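Local coordinates for probable adhesion protein (PDB 6R3Z) that probably captures ferrous iron and other divalent metal ions in the periplasm and hands them to a membrane transporter, at residues A[7-12]-A[56-61]; A[221-226]-A[243-248]. All coordinates share one frame; numbering follows the deposited sequence.

Overall arrangement
Contacts 1 and 2 lie in the two lobes of a metal-capturing solute-binding protein, their centres about 35 Å apart on opposite sides of the chain's centre. Each lobe is built on a four-stranded parallel sheet of strand order 2-1-3-4. Contact 1 comes first along the chain and joins the two inner strands of its sheet, 8-11 and 58-61; contact 2 follows and joins inner strand 220-226 to outer strand 244-248. Between them the chain runs through the long helix 138-160. The C-terminal ends of the paired strands point toward the cleft, where nickel is bound by His41, His66, His111, His177, His199 and His250. The side chains of Thr12 and Glu226 lie about 11 and 7 Å from the ion, each contact approaching it from its own lobe.

Contact 1: A[7-12]-A[56-61]; sequences LRIGIT and LDVVVL
The carboxylate of Asp57 and the guanidinium of Arg8 are the flat groups at the start of the parallel strand pair 8-11 and 58-61 of a Rossmann-like lobe, and they do not pair with each other. Asp57 instead turns OD2, through its anti lone pair, to the backbone N of Arg8 at 2.7 Å, while its own N donates to Arg8 O; the two bonds together grip the start of the strand pairing. The guanidinium is met obliquely by Leu56 CD2, 4.2 Å from NH1, and its NE is bonded to Thr55 O. Beyond lies a short parallel pairing of inner strands: Gly10 N reaches Val58 O at 2.8 Å in a nearly straight bond (173°), and Gly10 O receives Val60 N.

On one face Ile9 and Val58 lie side by side, with CG1 against CG1, and Ile9 CG2, anti to the backbone N, meets Val60 CG2 at 3.8 Å. Helix 116-133 covers this face through Leu130 and Ile126. On the other face Leu56 CD1 rests against Gly10 CA at 3.7 Å, while helix 68-76 covers Val59. Where the strands diverge, a water completes the pairing, accepting from Thr12 N at 2.8 Å and donating to Val60 O at 2.7 Å.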
loop_
_atom_site.group_PDB
_atom_site.type_symbol
_atom_site.label_atom_id
_atom_site.label_comp_id
_atom_site.label_asym_id
_atom_site.label_seq_id
_atom_site.Cartn_x
_atom_site.Cartn_y
_atom_site.Cartn_z
ATOM N N LEU A 7 -3.742 6.845 24.482
ATOM C CA LEU A 7 -3.092 7.455 23.310
ATOM C C LEU A 7 -4.050 7.737 22.159
ATOM O O LEU A 7 -4.893 6.905 21.835
ATOM C CB LEU A 7 -1.989 6.546 22.738
ATOM C CG LEU A 7 -0.603 6.484 23.366
ATOM C CD1 LEU A 7 0.291 5.578 22.506
ATOM C CD2 LEU A 7 0.062 7.844 23.419
ATOM N N ARG A 8 -3.874 8.881 21.496
ATOM C CA ARG A 8 -4.628 9.216 20.291
ATOM C C ARG A 8 -3.582 9.207 19.176
ATOM O O ARG A 8 -2.676 10.046 19.166
ATOM C CB ARG A 8 -5.335 10.583 20.439
ATOM C CG ARG A 8 -6.599 10.452 21.297
ATOM C CD ARG A 8 -7.425 11.730 21.477
ATOM N NE ARG A 8 -7.731 12.420 20.216
ATOM C CZ ARG A 8 -8.736 12.108 19.398
ATOM N NH1 ARG A 8 -8.939 12.811 18.290
ATOM N NH2 ARG A 8 -9.543 11.095 19.683
ATOM N N ILE A 9 -3.666 8.209 18.296
ATOM C CA ILE A 9 -2.699 7.941 17.216
ATOM C C ILE A 9 -3.246 8.298 15.830
ATOM O O ILE A 9 -4.204 7.683 15.355
ATOM C CB ILE A 9 -2.314 6.434 17.243
ATOM C CG1 ILE A 9 -1.882 5.967 18.640
ATOM C CG2 ILE A 9 -1.246 6.103 16.165
ATOM C CD1 ILE A 9 -2.052 4.406 18.797
ATOM N N GLY A 10 -2.563 9.198 15.149
ATOM C CA GLY A 10 -2.941 9.559 13.797
ATOM C C GLY A 10 -2.338 8.613 12.783
ATOM O O GLY A 10 -1.235 8.099 12.982
ATOM N N ILE A 11 -3.091 8.330 11.716
ATOM C CA ILE A 11 -2.677 7.504 10.584
ATOM C C ILE A 11 -2.960 8.262 9.291
ATOM O O ILE A 11 -3.800 9.175 9.286
ATOM C CB ILE A 11 -3.266 6.073 10.587
ATOM C CG1 ILE A 11 -4.816 6.075 10.418
ATOM C CG2 ILE A 11 -2.800 5.288 11.819
ATOM C CD1 ILE A 11 -5.308 6.119 8.917
ATOM N N THR A 12 -2.331 7.843 8.180
ATOM C CA THR A 12 -2.463 8.595 6.930
ATOM C C THR A 12 -3.156 7.843 5.796
ATOM O O THR A 12 -3.844 8.472 4.989
ATOM C CB THR A 12 -1.081 9.105 6.474
ATOM O OG1 THR A 12 -0.286 7.982 6.103
ATOM C CG2 THR A 12 -0.354 9.919 7.554
ATOM N N LEU A 56 -4.083 14.940 18.880
ATOM C CA LEU A 56 -3.305 13.692 18.822
ATOM C C LEU A 56 -2.058 13.688 19.688
ATOM O O LEU A 56 -1.551 14.749 20.045
ATOM C CB LEU A 56 -2.925 13.352 17.361
ATOM C CG LEU A 56 -4.032 13.379 16.304
ATOM C CD1 LEU A 56 -3.474 13.085 14.933
ATOM C CD2 LEU A 56 -5.127 12.410 16.634
ATOM N N ASP A 57 -1.552 12.473 20.005
ATOM C CA ASP A 57 -0.334 12.275 20.785
ATOM C C ASP A 57 0.845 11.858 19.922
ATOM O O ASP A 57 1.992 11.978 20.358
ATOM C CB ASP A 57 -0.556 11.203 21.862
ATOM C CG ASP A 57 -1.655 11.607 22.807
ATOM O OD1 ASP A 57 -1.520 12.675 23.456
ATOM O OD2 ASP A 57 -2.671 10.900 22.855
ATOM N N VAL A 58 0.561 11.268 18.753
ATOM C CA VAL A 58 1.562 10.727 17.829
ATOM C C VAL A 58 0.944 10.516 16.459
ATOM O O VAL A 58 -0.260 10.226 16.368
ATOM C CB VAL A 58 2.218 9.409 18.378
ATOM C CG1 VAL A 58 1.180 8.297 18.612
ATOM C CG2 VAL A 58 3.361 8.910 17.480
ATOM N N VAL A 59 1.762 10.649 15.396
ATOM C CA VAL A 59 1.308 10.355 14.036
ATOM C C VAL A 59 2.223 9.266 13.448
ATOM O O VAL A 59 3.440 9.422 13.462
ATOM C CB VAL A 59 1.250 11.602 13.088
ATOM C CG1 VAL A 59 0.759 11.211 11.694
ATOM C CG2 VAL A 59 0.371 12.720 13.665
ATOM N N VAL A 60 1.625 8.192 12.918
ATOM C CA VAL A 60 2.326 7.119 12.227
ATOM C C VAL A 60 2.410 7.536 10.749
ATOM O O VAL A 60 1.387 7.892 10.145
ATOM C CB VAL A 60 1.619 5.748 12.400
ATOM C CG1 VAL A 60 2.233 4.674 11.483
ATOM C CG2 VAL A 60 1.688 5.301 13.864
ATOM N N LEU A 61 3.627 7.499 10.186
ATOM C CA LEU A 61 3.869 7.896 8.796
ATOM C C LEU A 61 4.475 6.789 7.948
ATOM O O LEU A 61 5.322 6.021 8.410
ATOM C CB LEU A 61 4.852 9.084 8.726
ATOM C CG LEU A 61 4.450 10.447 9.307
ATOM C CD1 LEU A 61 5.535 11.483 9.028
ATOM C CD2 LEU A 61 3.140 10.939 8.728
HETATM O O HOH W 1 -0.066 6.266 8.490
#

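Contact 2: A[221-226]-A[243-248]; sequences KVIFSE and VKLYSL
Phe224 lies against Tyr246 and Leu248 on one face of a parallel strand pair, the two strands of a beta-alpha-beta unit whose crossover is helix 234-241. With CG anti to the carbonyl carbon (chi1 -63°), the side chain leans over strand 244-248. Its CB touches Leu248 CD1 at 3.6 Å, and CG meets the same methyl. One atom further out, CD1 packs against Tyr246 CB at 3.6 Å, and CE1 keeps to that methylene; both neighbours approach the ring obliquely. Phe224 also touches Val173 and Thr175 of strand 172-175, so its side chain bridges the neighbouring strands. The Tyr246 ring extends the row toward Val222, whose CG1 is 3.8 Å from CE1, and its hydroxyl bonds to Glu278. Helix 260-277 covers this face.

The backbones are joined by bonds such as Tyr246 N to Ile223 O and Leu248 N to Ser225 O, each 2.9 Å, with a weak one from Lys244 N to Lys221 O at the beginning. The other face mixes polar and apolar contacts: Ser247 OG donates to Ser225 OG at 2.7 Å, beside Leu245 CD1, which also packs on Ile223 CG2.

At the cleft end a water donates to both Glu226 OE1 and Leu248 O, and Glu226 OE2 bonds to Tyr180 OH. The side chain of Glu226 comes about 3 Å, nearest atoms, from that of the metal ligand His250 and touches His177 too. An acidic group held from both oxygens there is consistent with a second-shell role, probably making the metal site electrostatically more favourable to a cation.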
loop_
_atom_site.group_PDB
_atom_site.type_symbol
_atom_site.label_atom_id
_atom_site.label_comp_id
_atom_site.label_asym_id
_atom_site.label_seq_id
_atom_site.Cartn_x
_atom_site.Cartn_y
_atom_site.Cartn_z
ATOM N N LYS A 221 2.703 -10.107 -21.122
ATOM C CA LYS A 221 1.611 -11.078 -21.047
ATOM C C LYS A 221 0.380 -10.565 -20.315
ATOM O O LYS A 221 -0.756 -10.861 -20.715
ATOM C CB LYS A 221 2.102 -12.410 -20.444
ATOM C CG LYS A 221 3.246 -13.089 -21.221
ATOM C CD LYS A 221 2.855 -13.559 -22.632
ATOM C CE LYS A 221 4.038 -14.076 -23.414
ATOM N NZ LYS A 221 3.652 -14.450 -24.809
ATOM N N VAL A 222 0.599 -9.864 -19.194
ATOM C CA VAL A 222 -0.506 -9.394 -18.359
ATOM C C VAL A 222 -0.319 -7.940 -17.954
ATOM O O VAL A 222 0.814 -7.463 -17.865
ATOM C CB VAL A 222 -0.745 -10.298 -17.105
ATOM C CG1 VAL A 222 -0.916 -11.773 -17.481
ATOM C CG2 VAL A 222 0.355 -10.133 -16.058
ATOM N N ILE A 223 -1.442 -7.261 -17.675
ATOM C CA ILE A 223 -1.450 -5.911 -17.137
ATOM C C ILE A 223 -2.363 -5.896 -15.893
ATOM O O ILE A 223 -3.483 -6.427 -15.941
ATOM C CB ILE A 223 -1.765 -4.785 -18.169
ATOM C CG1 ILE A 223 -1.553 -3.371 -17.545
ATOM C CG2 ILE A 223 -3.174 -4.950 -18.784
ATOM C CD1 ILE A 223 -1.218 -2.249 -18.563
ATOM N N PHE A 224 -1.861 -5.322 -14.789
ATOM C CA PHE A 224 -2.624 -5.146 -13.560
ATOM C C PHE A 224 -3.059 -3.697 -13.461
ATOM O O PHE A 224 -2.210 -2.801 -13.331
ATOM C CB PHE A 224 -1.840 -5.577 -12.310
ATOM C CG PHE A 224 -1.478 -7.041 -12.272
ATOM C CD1 PHE A 224 -2.434 -8.008 -11.966
ATOM C CD2 PHE A 224 -0.182 -7.460 -12.552
ATOM C CE1 PHE A 224 -2.102 -9.367 -11.948
ATOM C CE2 PHE A 224 0.148 -8.821 -12.549
ATOM C CZ PHE A 224 -0.807 -9.768 -12.214
ATOM N N SER A 225 -4.377 -3.461 -13.575
ATOM C CA SER A 225 -4.963 -2.123 -13.476
ATOM C C SER A 225 -5.463 -1.819 -12.044
ATOM O O SER A 225 -5.394 -2.673 -11.158
ATOM C CB SER A 225 -6.064 -1.921 -14.522
ATOM O OG SER A 225 -7.186 -2.749 -14.257
ATOM N N GLU A 226 -5.957 -0.594 -11.826
ATOM C CA GLU A 226 -6.440 -0.155 -10.516
ATOM C C GLU A 226 -7.929 -0.343 -10.313
ATOM O O GLU A 226 -8.729 0.176 -11.093
ATOM C CB GLU A 226 -6.118 1.353 -10.310
ATOM C CG GLU A 226 -4.631 1.665 -10.173
ATOM C CD GLU A 226 -4.044 0.984 -8.960
ATOM O OE1 GLU A 226 -4.307 1.443 -7.824
ATOM O OE2 GLU A 226 -3.391 -0.066 -9.149
ATOM N N VAL A 243 -2.993 -7.582 -24.465
ATOM C CA VAL A 243 -2.497 -8.002 -23.154
ATOM C C VAL A 243 -3.687 -8.300 -22.222
ATOM O O VAL A 243 -4.613 -7.489 -22.147
ATOM C CB VAL A 243 -1.510 -6.926 -22.603
ATOM C CG1 VAL A 243 -1.112 -7.189 -21.172
ATOM C CG2 VAL A 243 -0.262 -6.828 -23.476
ATOM N N LYS A 244 -3.679 -9.481 -21.558
ATOM C CA LYS A 244 -4.716 -9.898 -20.611
ATOM C C LYS A 244 -4.761 -8.941 -19.410
ATOM O O LYS A 244 -3.724 -8.611 -18.837
ATOM C CB LYS A 244 -4.499 -11.346 -20.121
ATOM C CG LYS A 244 -4.803 -12.419 -21.158
ATOM C CD LYS A 244 -4.693 -13.818 -20.545
ATOM C CE LYS A 244 -4.963 -14.916 -21.551
ATOM N NZ LYS A 244 -4.789 -16.269 -20.953
ATOM N N LEU A 245 -5.963 -8.504 -19.045
ATOM C CA LEU A 245 -6.169 -7.549 -17.973
ATOM C C LEU A 245 -6.685 -8.175 -16.666
ATOM O O LEU A 245 -7.648 -8.948 -16.669
ATOM C CB LEU A 245 -7.137 -6.444 -18.460
ATOM C CG LEU A 245 -7.592 -5.400 -17.431
ATOM C CD1 LEU A 245 -6.485 -4.434 -17.120
ATOM C CD2 LEU A 245 -8.842 -4.668 -17.918
ATOM N N TYR A 246 -6.040 -7.797 -15.555
ATOM C CA TYR A 246 -6.415 -8.143 -14.188
ATOM C C TYR A 246 -6.386 -6.822 -13.408
ATOM O O TYR A 246 -5.790 -5.849 -13.884
ATOM C CB TYR A 246 -5.452 -9.175 -13.574
ATOM C CG TYR A 246 -5.385 -10.472 -14.352
ATOM C CD1 TYR A 246 -4.490 -10.628 -15.406
ATOM C CD2 TYR A 246 -6.199 -11.556 -14.019
ATOM C CE1 TYR A 246 -4.416 -11.817 -16.126
ATOM C CE2 TYR A 246 -6.133 -12.756 -14.739
ATOM C CZ TYR A 246 -5.249 -12.872 -15.803
ATOM O OH TYR A 246 -5.122 -14.021 -16.544
ATOM N N SER A 247 -7.074 -6.761 -12.270
ATOM C CA SER A 247 -7.112 -5.546 -11.479
ATOM C C SER A 247 -6.750 -5.841 -10.027
ATOM O O SER A 247 -7.079 -6.916 -9.490
ATOM C CB SER A 247 -8.476 -4.873 -11.588
ATOM O OG SER A 247 -8.748 -4.491 -12.927
ATOM N N LEU A 248 -6.034 -4.888 -9.425
ATOM C CA LEU A 248 -5.542 -4.943 -8.057
ATOM C C LEU A 248 -5.976 -3.733 -7.251
ATOM O O LEU A 248 -6.297 -2.674 -7.812
ATOM C CB LEU A 248 -4.005 -5.073 -8.042
ATOM C CG LEU A 248 -3.374 -6.293 -8.741
ATOM C CD1 LEU A 248 -1.864 -6.172 -8.740
ATOM C CD2 LEU A 248 -3.802 -7.638 -8.076
HETATM O O HOH W 2 -6.481 -0.000 -6.804
#